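Local coordinates for macrodomain protein (Streptomyces coelicolor, PDB 5E3B) that probably removes ADP-ribose by hydrolysis from modified thymidines in DNA, as a macrodomain protein, at residues D30-S35 with S61-Q66; K40-V45 with V97-M102; C46-G51 with G104-K109; G86-V91 with G123-R128. One frame throughout, in Å; residues are numbered along the deposited sequence.

Overall arrangement
All four contacts belong to one macrodomain. Interaction 2 is its buried centre, where strands 40-47 and 97-105 pair in parallel through backbone hydrogen bonds and apolar side chains. Interaction 3 takes in the ends of the same two strands, where the pairing gives way to loops fixed by a carboxylate, an imidazole and an amide. Interaction 4 packs helix 119-136 on the outer strand 88-94, which itself pairs with 97-105; it rests on apolar contacts and one water. Interaction 1 lies at the opposite end of strands 40-47 and 97-105 from interaction 3, partly buried, and is the one with a salt bridge; its W64 touches I42 and V99 of interaction 2.

Interaction 1 (D30-S35 with S61-Q66); sequences DATAPS and SRRWPQ
The guanidinium of R63 is covered on one face by the methyl of A33, whose CB lies 3.8 Å above the plane and offset toward the rim, while OG1 of T32 and OD2 of D30 meet it at the edge. R63 also serves the second flat group: its CG rests over the centre of the W64 ring, 3.7 Å above the plane. The loop that follows strand 25-28 of this macrodomain is thereby fastened to the segment 61-66. Within the loop, D30 to A33 make a type I beta turn and, because OD1 of D30 accepts from the backbone N of T32, an Asx turn as well. That turn presents the D30 carboxylate and the T32 hydroxyl side by side to the arginine.

R63 swings its CG away from its own backbone N (chi1 -159°) and bends at chi3, which brings the guanidinium edge round to both oxygens. NE donates to T32 OG1 at 2.9 Å in a nearly straight bond (166°). NH2 donates to D30 OD2 at 3.2 Å, completing a salt bridge. D30 is modelled in two conformers, so the bonds of its carboxylate, the salt bridge and the Asx turn included, are less certain than that from R63 to T32. The carboxylate is approached from above its plane rather than within it, the two planes standing 45° apart. T32 also packs on F56 and V60 of the helix, and NE1 of W64 is hydrogen-bonded to E94. The far corner of the indole reaches the turn itself: CH2 of W64 lies 3.3 Å from the carbonyl O of T32, and CZ3 is 4.0 Å from T32 CB.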
loop_
_atom_site.group_PDB
_atom_site.type_symbol
_atom_site.label_atom_id
_atom_site.label_comp_id
_atom_site.label_asym_id
_atom_site.label_seq_id
_atom_site.Cartn_x
_atom_site.Cartn_y
_atom_site.Cartn_z
ATOM N N ASP A 30 -0.545 4.530 -13.799
ATOM C CA ASP A 30 -1.172 5.023 -12.518
ATOM C C ASP A 30 -1.714 3.724 -11.852
ATOM O O ASP A 30 -2.593 3.019 -12.330
ATOM C CB ASP A 30 -2.234 6.177 -12.721
ATOM C CG ASP A 30 -3.042 6.560 -11.460
ATOM O OD1 ASP A 30 -2.784 6.203 -10.322
ATOM O OD2 ASP A 30 -4.025 7.309 -11.611
ATOM N N ALA A 31 -1.036 3.426 -10.720
ATOM C CA ALA A 31 -1.417 2.275 -9.864
ATOM C C ALA A 31 -2.865 2.331 -9.360
ATOM O O ALA A 31 -3.362 1.305 -8.949
ATOM C CB ALA A 31 -0.502 2.150 -8.693
ATOM N N THR A 32 -3.510 3.484 -9.391
ATOM C CA THR A 32 -4.937 3.577 -9.020
ATOM C C THR A 32 -5.857 3.147 -10.059
ATOM O O THR A 32 -7.070 3.089 -9.833
ATOM C CB THR A 32 -5.294 4.997 -8.489
ATOM O OG1 THR A 32 -5.324 5.945 -9.569
ATOM C CG2 THR A 32 -4.368 5.397 -7.389
ATOM N N ALA A 33 -5.360 2.770 -11.237
ATOM C CA ALA A 33 -6.184 2.227 -12.246
ATOM C C ALA A 33 -5.687 0.940 -12.842
ATOM O O ALA A 33 -5.449 0.883 -14.028
ATOM C CB ALA A 33 -6.382 3.271 -13.337
ATOM N N PRO A 34 -5.555 -0.111 -12.050
ATOM C CA PRO A 34 -5.100 -1.409 -12.621
ATOM C C PRO A 34 -6.106 -1.930 -13.614
ATOM O O PRO A 34 -7.313 -1.756 -13.377
ATOM C CB PRO A 34 -5.022 -2.349 -11.397
ATOM C CG PRO A 34 -5.364 -1.551 -10.216
ATOM C CD PRO A 34 -5.899 -0.226 -10.626
ATOM N N SER A 35 -5.624 -2.582 -14.666
ATOM C CA SER A 35 -6.494 -2.999 -15.775
ATOM C C SER A 35 -6.511 -4.502 -15.911
ATOM O O SER A 35 -6.335 -5.062 -16.989
ATOM C CB SER A 35 -6.005 -2.383 -17.069
ATOM O OG SER A 35 -4.667 -2.791 -17.294
ATOM N N SER A 61 -6.544 10.232 -3.771
ATOM C CA SER A 61 -7.690 11.189 -3.541
ATOM C C SER A 61 -8.208 11.791 -4.845
ATOM O O SER A 61 -9.395 12.145 -4.929
ATOM C CB SER A 61 -7.342 12.189 -2.492
ATOM O OG SER A 61 -7.181 11.620 -1.221
ATOM N N ARG A 62 -7.358 11.848 -5.864
ATOM C CA ARG A 62 -7.869 12.179 -7.205
ATOM C C ARG A 62 -8.796 11.222 -7.778
ATOM O O ARG A 62 -9.585 11.661 -8.670
ATOM C CB ARG A 62 -6.789 12.530 -8.182
ATOM C CG ARG A 62 -6.176 13.891 -7.878
ATOM C CD ARG A 62 -5.198 14.295 -8.971
ATOM N NE ARG A 62 -3.905 13.570 -8.939
ATOM C CZ ARG A 62 -2.830 13.929 -8.207
ATOM N NH1 ARG A 62 -2.832 15.002 -7.404
ATOM N NH2 ARG A 62 -1.739 13.208 -8.266
ATOM N N ARG A 63 -8.854 9.984 -7.295
ATOM C CA ARG A 63 -9.794 9.037 -7.810
ATOM C C ARG A 63 -10.987 8.670 -6.897
ATOM O O ARG A 63 -12.117 8.432 -7.380
ATOM C CB ARG A 63 -9.094 7.736 -8.155
ATOM C CG ARG A 63 -9.797 6.865 -9.125
ATOM C CD ARG A 63 -8.931 5.752 -9.704
ATOM N NE ARG A 63 -7.953 6.204 -10.693
ATOM C CZ ARG A 63 -8.149 6.553 -11.947
ATOM N NH1 ARG A 63 -9.347 6.605 -12.503
ATOM N NH2 ARG A 63 -7.081 6.975 -12.624
ATOM N N TRP A 64 -10.718 8.652 -5.590
ATOM C CA TRP A 64 -11.756 8.218 -4.602
ATOM C C TRP A 64 -11.530 8.974 -3.361
ATOM O O TRP A 64 -10.394 9.176 -2.915
ATOM C CB TRP A 64 -11.652 6.775 -4.234
ATOM C CG TRP A 64 -11.613 5.754 -5.351
ATOM C CD1 TRP A 64 -12.647 5.332 -6.177
ATOM C CD2 TRP A 64 -10.466 5.022 -5.758
ATOM N NE1 TRP A 64 -12.193 4.390 -7.042
ATOM C CE2 TRP A 64 -10.864 4.161 -6.789
ATOM C CE3 TRP A 64 -9.126 4.983 -5.315
ATOM C CZ2 TRP A 64 -9.981 3.270 -7.419
ATOM C CZ3 TRP A 64 -8.240 4.105 -5.974
ATOM C CH2 TRP A 64 -8.665 3.277 -6.956
ATOM N N PRO A 65 -12.632 9.364 -2.653
ATOM C CA PRO A 65 -12.525 10.081 -1.399
ATOM C C PRO A 65 -12.345 9.147 -0.127
ATOM O O PRO A 65 -11.831 9.589 0.911
ATOM C CB PRO A 65 -13.927 10.789 -1.370
ATOM C CG PRO A 65 -14.803 9.830 -2.050
ATOM C CD PRO A 65 -14.032 9.318 -3.177
ATOM N N GLN A 66 -12.765 7.913 -0.273
ATOM C CA GLN A 66 -12.851 6.989 0.879
ATOM C C GLN A 66 -11.504 6.716 1.571
ATOM O O GLN A 66 -11.432 6.687 2.802
ATOM C CB GLN A 66 -13.576 5.706 0.642
ATOM C CG GLN A 66 -15.048 5.877 0.313
ATOM C CD GLN A 66 -15.262 6.092 -1.197
ATOM O OE1 GLN A 66 -14.336 6.236 -1.966
ATOM N NE2 GLN A 66 -16.554 6.210 -1.595
#

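Interaction 2 (K40-V45 with V97-M102); sequences KMIAHV and VWVANM
H44 and N101 reach across the strand pair side by side, and NE2 of the imidazole gives its N-H to OD1 of the amide at 2.8 Å (158°). The amide oxygen lies near the ring plane, yet the amide itself is turned almost perpendicular to the ring. A chi1 of 70° sets CG of H44 between the backbone N and carbonyl carbon, which brings NE2 across to the neighbouring strand. ND2 of N101 is held by Q89 and P67, so both ends of this buried amide are engaged. Close fitting continues on the other face, where M102 bends at chi3 and folds its CE back to 3.6 Å from H44 O; the same methyl meets A43 CB at 4.0 Å.

The two are neighbouring parallel strands of the mixed six-stranded macrodomain sheet, 40-47 inside it and 97-105 next to the edge strand 88-94. Five backbone hydrogen bonds join them, those of I42 N to W98 O and A100 N to I42 O being especially straight, at 171° each. Helix 119-136 covers the face that carries M41, V45 and M102, and W64 packs against I42 and V99 on the other.

The K40 and V97 end is more exposed but still in touch: I42 CD1 meets V97 CG1 at 3.8 Å, and K40 lays its CE 3.7 Å from V97 CG2, while its amine turns back to the carbonyls of V36 and G38. Looser are M41 and W98, whose CG and CB stay 4.4 Å apart; the W98 indole extends off the strand pair.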
loop_
_atom_site.group_PDB
_atom_site.type_symbol
_atom_site.label_atom_id
_atom_site.label_comp_id
_atom_site.label_asym_id
_atom_site.label_seq_id
_atom_site.Cartn_x
_atom_site.Cartn_y
_atom_site.Cartn_z
ATOM N N LYS A 40 -8.769 -6.438 -7.211
ATOM C CA LYS A 40 -7.514 -5.635 -7.225
ATOM C C LYS A 40 -7.331 -4.955 -5.877
ATOM O O LYS A 40 -8.285 -4.351 -5.325
ATOM C CB LYS A 40 -7.616 -4.590 -8.312
ATOM C CG LYS A 40 -7.586 -5.268 -9.685
ATOM C CD LYS A 40 -8.135 -4.394 -10.792
ATOM C CE LYS A 40 -9.664 -4.355 -10.892
ATOM N NZ LYS A 40 -10.353 -5.514 -11.531
ATOM N N MET A 41 -6.063 -4.945 -5.401
ATOM C CA MET A 41 -5.732 -4.276 -4.161
ATOM C C MET A 41 -4.556 -3.394 -4.428
ATOM O O MET A 41 -3.518 -3.856 -4.850
ATOM C CB MET A 41 -5.429 -5.234 -3.043
ATOM C CG MET A 41 -5.175 -4.529 -1.772
ATOM S SD MET A 41 -4.757 -5.652 -0.454
ATOM C CE MET A 41 -6.264 -6.499 -0.168
ATOM N N ILE A 42 -4.762 -2.104 -4.140
ATOM C CA ILE A 42 -3.736 -1.075 -4.344
ATOM C C ILE A 42 -3.117 -0.764 -2.995
ATOM O O ILE A 42 -3.802 -0.250 -2.130
ATOM C CB ILE A 42 -4.371 0.142 -4.964
ATOM C CG1 ILE A 42 -5.072 -0.220 -6.288
ATOM C CG2 ILE A 42 -3.393 1.257 -5.119
ATOM C CD1 ILE A 42 -6.120 0.765 -6.596
ATOM N N ALA A 43 -1.831 -1.061 -2.803
ATOM C CA ALA A 43 -1.194 -0.941 -1.510
ATOM C C ALA A 43 -0.146 0.119 -1.575
ATOM O O ALA A 43 0.635 0.184 -2.562
ATOM C CB ALA A 43 -0.501 -2.257 -1.137
ATOM N N HIS A 44 -0.120 0.979 -0.552
ATOM C CA HIS A 44 0.814 2.081 -0.538
ATOM C C HIS A 44 1.198 2.437 0.884
ATOM O O HIS A 44 0.506 2.144 1.852
ATOM C CB HIS A 44 0.229 3.253 -1.343
ATOM C CG HIS A 44 -0.949 3.894 -0.647
ATOM N ND1 HIS A 44 -0.944 5.193 -0.188
ATOM C CD2 HIS A 44 -2.147 3.378 -0.278
ATOM C CE1 HIS A 44 -2.064 5.459 0.443
ATOM N NE2 HIS A 44 -2.808 4.379 0.427
ATOM N N VAL A 45 2.334 3.126 0.987
ATOM C CA VAL A 45 2.917 3.483 2.253
ATOM C C VAL A 45 2.432 4.829 2.823
ATOM O O VAL A 45 2.709 5.874 2.218
ATOM C CB VAL A 45 4.455 3.486 2.242
ATOM C CG1 VAL A 45 4.948 3.777 3.612
ATOM C CG2 VAL A 45 4.921 2.093 1.820
ATOM N N VAL A 97 -12.396 -3.452 -6.075
ATOM C CA VAL A 97 -11.127 -2.747 -5.870
ATOM C C VAL A 97 -11.055 -2.273 -4.369
ATOM O O VAL A 97 -12.031 -1.632 -3.836
ATOM C CB VAL A 97 -10.881 -1.567 -6.827
ATOM C CG1 VAL A 97 -9.530 -0.918 -6.529
ATOM C CG2 VAL A 97 -10.981 -2.015 -8.329
ATOM N N TRP A 98 -9.885 -2.478 -3.738
ATOM C CA TRP A 98 -9.595 -2.073 -2.407
ATOM C C TRP A 98 -8.274 -1.275 -2.433
ATOM O O TRP A 98 -7.436 -1.520 -3.259
ATOM C CB TRP A 98 -9.359 -3.261 -1.488
ATOM C CG TRP A 98 -10.615 -3.784 -0.760
ATOM C CD1 TRP A 98 -11.006 -3.460 0.505
ATOM C CD2 TRP A 98 -11.597 -4.608 -1.263
ATOM N NE1 TRP A 98 -12.166 -4.043 0.844
ATOM C CE2 TRP A 98 -12.551 -4.780 -0.242
ATOM C CE3 TRP A 98 -11.756 -5.254 -2.471
ATOM C CZ2 TRP A 98 -13.704 -5.574 -0.382
ATOM C CZ3 TRP A 98 -12.859 -5.993 -2.642
ATOM C CH2 TRP A 98 -13.854 -6.153 -1.585
ATOM N N VAL A 99 -8.205 -0.306 -1.567
ATOM C CA VAL A 99 -6.932 0.401 -1.209
ATOM C C VAL A 99 -6.474 -0.038 0.165
ATOM O O VAL A 99 -7.249 0.020 1.153
ATOM C CB VAL A 99 -7.119 1.918 -1.298
ATOM C CG1 VAL A 99 -5.879 2.653 -0.882
ATOM C CG2 VAL A 99 -7.517 2.278 -2.731
ATOM N N ALA A 100 -5.177 -0.379 0.283
ATOM C CA ALA A 100 -4.589 -0.780 1.529
ATOM C C ALA A 100 -3.665 0.340 1.969
ATOM O O ALA A 100 -2.614 0.596 1.367
ATOM C CB ALA A 100 -3.735 -2.091 1.368
ATOM N N ASN A 101 -4.100 1.074 2.983
ATOM C CA ASN A 101 -3.310 2.105 3.579
ATOM C C ASN A 101 -2.382 1.463 4.652
ATOM O O ASN A 101 -2.841 1.024 5.711
ATOM C CB ASN A 101 -4.171 3.151 4.284
ATOM C CG ASN A 101 -5.127 3.945 3.394
ATOM O OD1 ASN A 101 -4.939 4.166 2.211
ATOM N ND2 ASN A 101 -6.241 4.348 4.031
ATOM N N MET A 102 -1.112 1.329 4.302
ATOM C CA MET A 102 -0.098 0.634 5.123
ATOM C C MET A 102 0.644 1.684 5.961
ATOM O O MET A 102 1.238 2.579 5.378
ATOM C CB MET A 102 0.931 -0.075 4.300
ATOM C CG MET A 102 0.340 -1.133 3.379
ATOM S SD MET A 102 1.592 -2.158 2.514
ATOM C CE MET A 102 2.241 -0.977 1.417
#

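Interaction 3 (C46-G51 with G104-K109); sequences CNDLGG and GQHGMK
D48 and H106 set their planes almost at right angles, 79° apart, with OD2 of the carboxylate at the edge of the imidazole. ND1 lies in line for the syn lone pair of OD2 and donates to it at 2.8 Å in a nearly straight bond (169°). The second oxygen, OD1, takes the backbone N-H of G107 at 2.9 Å, so two bonds grip the carboxylate and fix its rotation. This is possible because chi1 of D48, at 61°, tucks the group between its own backbone N and carbonyl carbon.

Here the neighbouring parallel strands 40-47 and 97-105 of the macrodomain sheet run out into loops. C46 O accepts from both G104 N and Q105 N; the parallel pairing ends with N47 beside Q105, where D48 N makes a weak bond to Q105 O. In related macrodomains the loop after the first of these strands lines the ADP-ribose site. A 1,2-ethanediol, probably from the crystallisation liquor, lies about 4 Å from the N47 side chain, as such molecules often do in pockets.

The N47 amide crosses obliquely against the M108 side chain, its ND2 3.7 Å from M108 CG. It also shapes its own loop: OD1 receives L49 N, which makes an Asx turn, and G51 N, both on lone pairs in the carbonyl plane, and ND2 donates to G51 O. Water 1 bridges ND2 (3.0 Å) to Q105 OE1 (2.7 Å). On the more exposed side, L49 lays CD1 over the backbone of G107, 3.6 Å from its CA.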
loop_
_atom_site.group_PDB
_atom_site.type_symbol
_atom_site.label_atom_id
_atom_site.label_comp_id
_atom_site.label_asym_id
_atom_site.label_seq_id
_atom_site.Cartn_x
_atom_site.Cartn_y
_atom_site.Cartn_z
ATOM N N CYS A 46 1.833 4.800 3.986
ATOM C CA CYS A 46 1.455 6.019 4.711
ATOM C C CYS A 46 2.346 6.221 5.906
ATOM O O CYS A 46 2.987 5.283 6.426
ATOM C CB CYS A 46 -0.003 5.876 5.145
ATOM S SG CYS A 46 -1.208 5.669 3.807
ATOM N N ASN A 47 2.352 7.448 6.398
ATOM C CA ASN A 47 3.067 7.759 7.667
ATOM C C ASN A 47 2.214 7.581 8.893
ATOM O O ASN A 47 0.972 7.424 8.857
ATOM C CB ASN A 47 3.676 9.161 7.589
ATOM C CG ASN A 47 2.626 10.228 7.507
ATOM O OD1 ASN A 47 1.956 10.542 8.505
ATOM N ND2 ASN A 47 2.450 10.759 6.325
ATOM N N ASP A 48 2.898 7.524 10.029
ATOM C CA ASP A 48 2.216 7.326 11.296
ATOM C C ASP A 48 1.839 8.596 12.017
ATOM O O ASP A 48 1.470 8.570 13.204
ATOM C CB ASP A 48 3.090 6.453 12.230
ATOM C CG ASP A 48 4.447 7.077 12.550
ATOM O OD1 ASP A 48 4.818 8.142 12.020
ATOM O OD2 ASP A 48 5.196 6.401 13.334
ATOM N N LEU A 49 1.869 9.696 11.306
ATOM C CA LEU A 49 1.559 11.003 11.908
ATOM C C LEU A 49 0.269 11.649 11.417
ATOM O O LEU A 49 -0.089 12.749 11.863
ATOM C CB LEU A 49 2.732 11.985 11.670
ATOM C CG LEU A 49 4.015 11.758 12.464
ATOM C CD1 LEU A 49 4.990 12.806 11.991
ATOM C CD2 LEU A 49 3.735 11.889 13.962
ATOM N N GLY A 50 -0.489 10.983 10.541
ATOM C CA GLY A 50 -1.699 11.507 10.072
ATOM C C GLY A 50 -1.612 12.485 8.905
ATOM O O GLY A 50 -2.554 13.185 8.591
ATOM N N GLY A 51 -0.459 12.516 8.255
ATOM C CA GLY A 51 -0.253 13.371 7.121
ATOM C C GLY A 51 -0.664 12.709 5.821
ATOM O O GLY A 51 -0.242 11.593 5.518
ATOM N N GLY A 104 3.691 2.536 7.178
ATOM C CA GLY A 104 5.021 2.014 6.961
ATOM C C GLY A 104 6.103 2.984 7.169
ATOM O O GLY A 104 7.278 2.561 7.209
ATOM N N GLN A 105 5.776 4.271 7.262
ATOM C CA GLN A 105 6.762 5.356 7.286
ATOM C C GLN A 105 6.651 6.047 8.639
ATOM O O GLN A 105 5.570 6.418 9.092
ATOM C CB GLN A 105 6.500 6.337 6.151
ATOM C CG GLN A 105 7.302 7.585 6.250
ATOM C CD GLN A 105 6.859 8.564 5.240
ATOM O OE1 GLN A 105 6.041 8.236 4.374
ATOM N NE2 GLN A 105 7.287 9.797 5.389
ATOM N N HIS A 106 7.784 6.134 9.318
ATOM C CA HIS A 106 7.836 6.780 10.618
ATOM C C HIS A 106 8.187 8.265 10.476
ATOM O O HIS A 106 9.239 8.601 9.949
ATOM C CB HIS A 106 8.890 6.126 11.539
ATOM C CG HIS A 106 8.998 6.812 12.864
ATOM N ND1 HIS A 106 7.931 6.962 13.716
ATOM C CD2 HIS A 106 10.080 7.309 13.520
ATOM C CE1 HIS A 106 8.324 7.568 14.821
ATOM N NE2 HIS A 106 9.623 7.804 14.718
ATOM N N GLY A 107 7.295 9.138 10.949
ATOM C CA GLY A 107 7.448 10.594 10.675
ATOM C C GLY A 107 7.217 11.015 9.219
ATOM O O GLY A 107 6.747 10.209 8.408
ATOM N N MET A 108 7.522 12.294 8.912
ATOM C CA MET A 108 7.432 12.863 7.538
ATOM C C MET A 108 8.758 13.527 7.167
ATOM O O MET A 108 9.559 13.741 8.080
ATOM C CB MET A 108 6.302 13.905 7.487
ATOM C CG MET A 108 4.888 13.289 7.606
ATOM S SD MET A 108 3.566 14.529 7.405
ATOM C CE MET A 108 4.034 15.533 8.816
ATOM N N LYS A 109 8.971 13.853 5.873
ATOM C CA LYS A 109 10.222 14.553 5.360
ATOM C C LYS A 109 10.823 15.630 6.270
ATOM O O LYS A 109 10.218 16.692 6.513
ATOM C CB LYS A 109 9.982 15.210 3.999
HETATM O O HOH W 1 4.069 10.091 3.917
#

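Interaction 4 (G86-V91 with G123-R128); sequences GAVQFV and GTALGR
V88 pushes its CG2 methyl onto A125, meeting both the CB and the carbonyl O at 3.5 Å; the same methyl touches CB of R128 one turn further along the helix. This is the helix-on-sheet layer of the macrodomain: helix 119-136 lies against strand 88-94, an outermost strand of the sheet that runs antiparallel to its neighbour 97-105. The short axes pass 9.1 Å apart, with 35° between their directions. A125 also touches M102 of strand 97-105, so the helix rests on both strands; V88 meets A100 between the strands.

Just before the strand the backbone itself comes close to the helix. G86 brings its carbonyl O to 3.4 Å from A125 CA, with CG2 of T124 beside it. With a positive phi and no side chain, the glycine lets the chain pass tight against T124.

R128 lies outward along this edge. Its side chain is extended from CG to NE, which carries the guanidinium past G86, whose carbonyl O stands over one of its faces. NH1 passes 3.7 Å from A87 CA. No direct hydrogen bond joins the segments; instead water 2 accepts from NH1 of R128 at 2.9 Å and from the backbone N of V88 at 3.0 Å. Further along the strand, F90 has CG1 of V88 over one face of its ring, and its CZ approaches the carbonyl O of R128 at 3.6 Å.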
loop_
_atom_site.group_PDB
_atom_site.type_symbol
_atom_site.label_atom_id
_atom_site.label_comp_id
_atom_site.label_asym_id
_atom_site.label_seq_id
_atom_site.Cartn_x
_atom_site.Cartn_y
_atom_site.Cartn_z
ATOM N N GLY A 86 3.230 -0.699 11.054
ATOM C CA GLY A 86 2.925 -2.094 10.607
ATOM C C GLY A 86 1.453 -2.467 10.413
ATOM O O GLY A 86 1.148 -3.453 9.766
ATOM N N ALA A 87 0.518 -1.631 10.864
ATOM C CA ALA A 87 -0.896 -1.871 10.673
ATOM C C ALA A 87 -1.315 -1.431 9.264
ATOM O O ALA A 87 -0.642 -0.647 8.615
ATOM C CB ALA A 87 -1.755 -1.188 11.709
ATOM N N VAL A 88 -2.405 -2.043 8.836
ATOM C CA VAL A 88 -2.940 -1.813 7.514
ATOM C C VAL A 88 -4.450 -1.697 7.611
ATOM O O VAL A 88 -5.108 -2.469 8.311
ATOM C CB VAL A 88 -2.594 -2.920 6.540
ATOM C CG1 VAL A 88 -3.129 -2.551 5.145
ATOM C CG2 VAL A 88 -1.140 -3.156 6.485
ATOM N N GLN A 89 -5.024 -0.721 6.868
ATOM C CA GLN A 89 -6.473 -0.477 6.799
ATOM C C GLN A 89 -6.877 -0.731 5.383
ATOM O O GLN A 89 -6.200 -0.225 4.476
ATOM C CB GLN A 89 -6.739 0.972 7.155
ATOM C CG GLN A 89 -8.076 1.546 6.824
ATOM C CD GLN A 89 -8.226 2.980 7.179
ATOM O OE1 GLN A 89 -7.521 3.854 6.659
ATOM N NE2 GLN A 89 -9.112 3.252 8.101
ATOM N N PHE A 90 -7.922 -1.520 5.137
ATOM C CA PHE A 90 -8.340 -1.899 3.810
ATOM C C PHE A 90 -9.665 -1.127 3.567
ATOM O O PHE A 90 -10.609 -1.177 4.379
ATOM C CB PHE A 90 -8.568 -3.429 3.652
ATOM C CG PHE A 90 -7.319 -4.195 3.955
ATOM C CD1 PHE A 90 -6.340 -4.376 2.988
ATOM C CD2 PHE A 90 -7.119 -4.736 5.188
ATOM C CE1 PHE A 90 -5.153 -4.997 3.289
ATOM C CE2 PHE A 90 -5.948 -5.448 5.487
ATOM C CZ PHE A 90 -5.005 -5.628 4.493
ATOM N N VAL A 91 -9.719 -0.399 2.457
ATOM C CA VAL A 91 -10.777 0.492 2.150
ATOM C C VAL A 91 -11.368 0.160 0.776
ATOM O O VAL A 91 -10.677 0.244 -0.242
ATOM C CB VAL A 91 -10.334 2.018 2.111
ATOM C CG1 VAL A 91 -11.540 2.908 1.849
ATOM C CG2 VAL A 91 -9.612 2.394 3.407
ATOM N N GLY A 123 7.544 -4.624 6.374
ATOM C CA GLY A 123 7.455 -6.089 6.315
ATOM C C GLY A 123 6.149 -6.605 6.863
ATOM O O GLY A 123 5.416 -7.374 6.248
ATOM N N THR A 124 5.809 -6.157 8.068
ATOM C CA THR A 124 4.608 -6.538 8.768
ATOM C C THR A 124 3.352 -6.170 7.937
ATOM O O THR A 124 2.420 -6.960 7.724
ATOM C CB THR A 124 4.557 -5.893 10.141
ATOM O OG1 THR A 124 5.691 -6.466 10.893
ATOM C CG2 THR A 124 3.304 -6.185 10.850
ATOM N N ALA A 125 3.381 -4.953 7.440
ATOM C CA ALA A 125 2.233 -4.447 6.681
ATOM C C ALA A 125 2.026 -5.175 5.412
ATOM O O ALA A 125 0.906 -5.525 5.015
ATOM C CB ALA A 125 2.390 -2.939 6.365
ATOM N N LEU A 126 3.111 -5.415 4.700
ATOM C CA LEU A 126 3.005 -6.225 3.515
ATOM C C LEU A 126 2.557 -7.641 3.739
ATOM O O LEU A 126 1.839 -8.220 2.901
ATOM C CB LEU A 126 4.320 -6.253 2.707
ATOM C CG LEU A 126 4.794 -4.937 2.034
ATOM C CD1 LEU A 126 6.240 -5.040 1.596
ATOM C CD2 LEU A 126 3.944 -4.676 0.794
ATOM N N GLY A 127 2.957 -8.234 4.856
ATOM C CA GLY A 127 2.414 -9.509 5.220
ATOM C C GLY A 127 0.935 -9.511 5.469
ATOM O O GLY A 127 0.183 -10.421 5.058
ATOM N N ARG A 128 0.478 -8.447 6.131
ATOM C CA ARG A 128 -0.948 -8.279 6.297
ATOM C C ARG A 128 -1.742 -8.059 5.006
ATOM O O ARG A 128 -2.874 -8.550 4.865
ATOM C CB ARG A 128 -1.235 -7.162 7.283
ATOM C CG ARG A 128 -0.709 -7.526 8.628
ATOM C CD ARG A 128 -1.001 -6.516 9.704
ATOM N NE ARG A 128 -0.411 -6.991 10.966
ATOM C CZ ARG A 128 -0.484 -6.335 12.135
ATOM N NH1 ARG A 128 -1.192 -5.206 12.226
ATOM N NH2 ARG A 128 0.150 -6.823 13.230
HETATM O O HOH W 2 -3.385 -4.233 10.586
#